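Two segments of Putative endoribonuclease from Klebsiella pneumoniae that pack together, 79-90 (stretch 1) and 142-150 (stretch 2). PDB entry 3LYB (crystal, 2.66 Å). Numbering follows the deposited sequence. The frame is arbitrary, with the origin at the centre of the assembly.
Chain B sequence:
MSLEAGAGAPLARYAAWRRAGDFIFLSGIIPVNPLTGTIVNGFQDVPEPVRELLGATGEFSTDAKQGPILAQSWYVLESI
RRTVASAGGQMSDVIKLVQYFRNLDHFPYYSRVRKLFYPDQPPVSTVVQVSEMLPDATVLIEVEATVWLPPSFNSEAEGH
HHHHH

Stretch 1 79-90: SIRRTVASAGGQ
Stretch 2, residues 142-150: EVEATVWLP

The last two turns of a helix lie along a strand of the same chain. Helix 79-85, with phi/psi near -58/-48, and strand 142-148 run in nearly the same direction, their axes crossing at -28° and approaching to 10.2 Å. The register follows from the nearest CA pairs: I80 CA to A145 CA at 7.3 Å, V84 CA to V147 CA at 7.9 Å, and, beyond the helix, G89 CA to L149 CA at 6.6 Å. No hydrogen bond crosses the interface; it is held by apolar contact, which buries 302 Å² in all, counting both sides.

The strand is regularly extended, with phi/psi near -115/135 from V143 to V147, so alternate side chains face the first stretch. V143, A145, V147 and, just past the strand, L149 (phi/psi -155/86) point their CA-to-CB bonds toward it, L149 meeting the turn after the helix, whereas E144 points away and finds hydrogen bonds for its carboxylate elsewhere in the structure. On the helix, I80 and V84, one turn apart, supply the matching surface. I80 points toward the strand with chi1 m and chi2 t, a common helical rotamer that extends I80 CD1 to 3.8 Å from V143 CG1, while I80 CG2 lies 4.1 Å from A145 CB. The small methyl of A145 leaves room for the branched isoleucine where the backbones are close. V84 leaves its CA sideways, but with chi1 at 176° (t), the usual helical valine rotamer, V84 CG2 comes within 4.2 Å of V147 CG2. V143 and V147 are also t, at -176° and -157°; beta-branched residues suit an extended strand.

Two side-chain hydroxyls, out of reach of the second stretch, bond back to the helix backbone. T83 is m (-48°), which folds its hydroxyl back so that T83 OG1 donates to S79 O at 2.6 Å. S86, the first residue to leave helical phi/psi (-69/13), has chi1 of 94°, between wells, and S86 OG donates to T83 O at 3.1 Å. The chain then turns back through A87 (-138/6): G88 N donates to A85 O (2.9 Å) and G89 N to V84 O (3.0 Å).

L149, with chi1 -162° (t) and chi2 57° (p), sets its CD2 3.5 Å from G89 N, 3.7 Å from A87 O and 4.2 Å from G88 C, so the leucine methyl rests on backbone. Both glycines fit, for different reasons. G88 has phi/psi 99/-13, where a CB would jam against the preceding carbonyl oxygen. G89, at -94/171, has an ordinary backbone, but a CB on G89 would point toward the second stretch and lie 2.7 Å from L149 CD2, a clash.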

# COMPACT_ATOMS: atom_id res chain seq x y z
N SER B 79 1.36 4.73 36.84
CA SER B 79 2.77 5.11 36.94
C SER B 79 2.89 6.58 37.26
O SER B 79 3.67 6.98 38.12
CB SER B 79 3.51 4.83 35.62
OG SER B 79 3.61 3.44 35.39
N ILE B 80 2.11 7.39 36.55
CA ILE B 80 2.12 8.82 36.75
C ILE B 80 1.78 9.06 38.20
O ILE B 80 2.55 9.68 38.90
CB ILE B 80 1.19 9.57 35.76
CG1 ILE B 80 1.86 9.64 34.39
CG2 ILE B 80 0.91 10.99 36.23
CD1 ILE B 80 0.92 9.96 33.24
N ARG B 81 0.67 8.50 38.66
CA ARG B 81 0.30 8.63 40.06
C ARG B 81 1.45 8.28 40.99
O ARG B 81 1.87 9.13 41.77
CB ARG B 81 -0.93 7.79 40.41
CG ARG B 81 -1.68 8.29 41.63
CD ARG B 81 -2.94 7.44 41.94
NE ARG B 81 -2.65 6.05 42.33
CZ ARG B 81 -1.83 5.68 43.31
NH1 ARG B 81 -1.14 6.58 44.01
NH2 ARG B 81 -1.66 4.40 43.60
N ARG B 82 2.00 7.08 40.88
CA ARG B 82 3.08 6.69 41.78
C ARG B 82 4.30 7.60 41.73
O ARG B 82 4.92 7.86 42.75
CB ARG B 82 3.49 5.23 41.57
CG ARG B 82 2.70 4.31 42.45
CD ARG B 82 2.92 2.87 42.08
NE ARG B 82 1.64 2.16 42.09
CZ ARG B 82 1.47 0.86 41.82
NH1 ARG B 82 2.51 0.09 41.52
NH2 ARG B 82 0.25 0.35 41.86
N THR B 83 4.63 8.07 40.53
CA THR B 83 5.76 8.98 40.36
C THR B 83 5.44 10.29 41.06
O THR B 83 6.20 10.76 41.91
CB THR B 83 6.02 9.22 38.87
OG1 THR B 83 6.05 7.96 38.18
CG2 THR B 83 7.35 9.96 38.66
N VAL B 84 4.28 10.86 40.76
CA VAL B 84 3.84 12.10 41.37
C VAL B 84 3.85 12.01 42.91
O VAL B 84 4.07 13.00 43.60
CB VAL B 84 2.45 12.49 40.85
CG1 VAL B 84 1.91 13.73 41.55
CG2 VAL B 84 2.52 12.72 39.35
N ALA B 85 3.63 10.81 43.42
CA ALA B 85 3.64 10.57 44.85
C ALA B 85 5.07 10.66 45.38
O ALA B 85 5.30 11.25 46.43
CB ALA B 85 3.03 9.21 45.17
N SER B 86 6.03 10.11 44.64
CA SER B 86 7.44 10.10 45.05
C SER B 86 8.08 11.51 45.03
O SER B 86 9.31 11.65 45.10
CB SER B 86 8.26 9.13 44.18
OG SER B 86 8.86 9.79 43.07
N ALA B 87 7.24 12.53 44.92
CA ALA B 87 7.68 13.92 44.93
C ALA B 87 6.72 14.75 45.79
O ALA B 87 6.83 15.98 45.85
CB ALA B 87 7.77 14.45 43.51
N GLY B 88 5.79 14.06 46.44
CA GLY B 88 4.90 14.69 47.42
C GLY B 88 3.50 15.07 46.94
O GLY B 88 2.64 15.37 47.77
N GLY B 89 3.28 15.06 45.63
CA GLY B 89 2.00 15.52 45.05
C GLY B 89 0.99 14.41 44.81
O GLY B 89 1.33 13.23 44.93
N GLN B 90 -0.23 14.80 44.46
CA GLN B 90 -1.34 13.88 44.18
C GLN B 90 -1.80 14.00 42.72
O GLN B 90 -1.40 14.93 42.01
CB GLN B 90 -2.50 14.18 45.11
CG GLN B 90 -2.70 15.68 45.32
CD GLN B 90 -3.90 16.05 46.20
OE1 GLN B 90 -3.93 17.14 46.78
NE2 GLN B 90 -4.88 15.14 46.30
N GLU B 142 1.06 6.58 25.06
CA GLU B 142 2.14 7.11 25.88
C GLU B 142 1.70 8.48 26.36
O GLU B 142 1.29 9.31 25.54
CB GLU B 142 3.44 7.21 25.09
CG GLU B 142 4.36 8.27 25.68
CD GLU B 142 5.79 8.18 25.22
OE1 GLU B 142 6.11 7.27 24.43
OE2 GLU B 142 6.62 9.02 25.67
N VAL B 143 1.78 8.70 27.68
CA VAL B 143 1.34 9.99 28.27
C VAL B 143 2.49 10.76 28.88
O VAL B 143 3.34 10.18 29.53
CB VAL B 143 0.26 9.82 29.36
CG1 VAL B 143 -0.19 11.20 29.85
CG2 VAL B 143 -0.92 9.06 28.84
N GLU B 144 2.50 12.06 28.65
CA GLU B 144 3.50 12.96 29.23
C GLU B 144 2.79 13.88 30.21
O GLU B 144 1.77 14.47 29.88
CB GLU B 144 4.19 13.77 28.12
CG GLU B 144 5.22 14.80 28.60
CD GLU B 144 5.46 15.90 27.57
OE1 GLU B 144 6.05 15.60 26.51
OE2 GLU B 144 5.09 17.08 27.81
N ALA B 145 3.34 14.01 31.40
CA ALA B 145 2.67 14.73 32.46
C ALA B 145 3.47 15.93 32.92
O ALA B 145 4.69 15.88 33.05
CB ALA B 145 2.37 13.80 33.65
N THR B 146 2.77 17.02 33.17
CA THR B 146 3.37 18.15 33.83
C THR B 146 2.64 18.49 35.15
O THR B 146 1.41 18.51 35.21
CB THR B 146 3.46 19.34 32.88
OG1 THR B 146 4.12 18.92 31.69
CG2 THR B 146 4.27 20.45 33.51
N VAL B 147 3.43 18.72 36.19
CA VAL B 147 2.91 18.92 37.53
C VAL B 147 3.16 20.34 38.07
O VAL B 147 4.25 20.90 37.90
CB VAL B 147 3.49 17.86 38.49
CG1 VAL B 147 2.59 17.68 39.66
CG2 VAL B 147 3.61 16.52 37.81
N TRP B 148 2.13 20.94 38.67
CA TRP B 148 2.31 22.18 39.47
C TRP B 148 2.17 21.87 40.94
O TRP B 148 1.12 21.42 41.41
CB TRP B 148 1.30 23.25 39.07
CG TRP B 148 1.58 24.64 39.65
CD1 TRP B 148 2.66 25.44 39.40
CD2 TRP B 148 0.72 25.39 40.52
NE1 TRP B 148 2.53 26.64 40.06
CE2 TRP B 148 1.35 26.63 40.76
CE3 TRP B 148 -0.52 25.13 41.12
CZ2 TRP B 148 0.79 27.62 41.59
CZ3 TRP B 148 -1.09 26.11 41.94
CH2 TRP B 148 -0.43 27.34 42.17
N LEU B 149 3.25 22.12 41.66
CA LEU B 149 3.38 21.70 43.04
C LEU B 149 4.39 22.62 43.75
O LEU B 149 5.59 22.30 43.79
CB LEU B 149 3.88 20.26 43.06
CG LEU B 149 3.73 19.43 44.33
CD1 LEU B 149 2.27 19.37 44.78
CD2 LEU B 149 4.28 18.04 44.09
N PRO B 150 3.91 23.78 44.29
CA PRO B 150 4.75 24.80 44.99
C PRO B 150 5.63 24.25 46.13
O PRO B 150 6.87 24.39 46.09
CB PRO B 150 3.71 25.79 45.54
CG PRO B 150 2.56 25.69 44.57
CD PRO B 150 2.50 24.22 44.20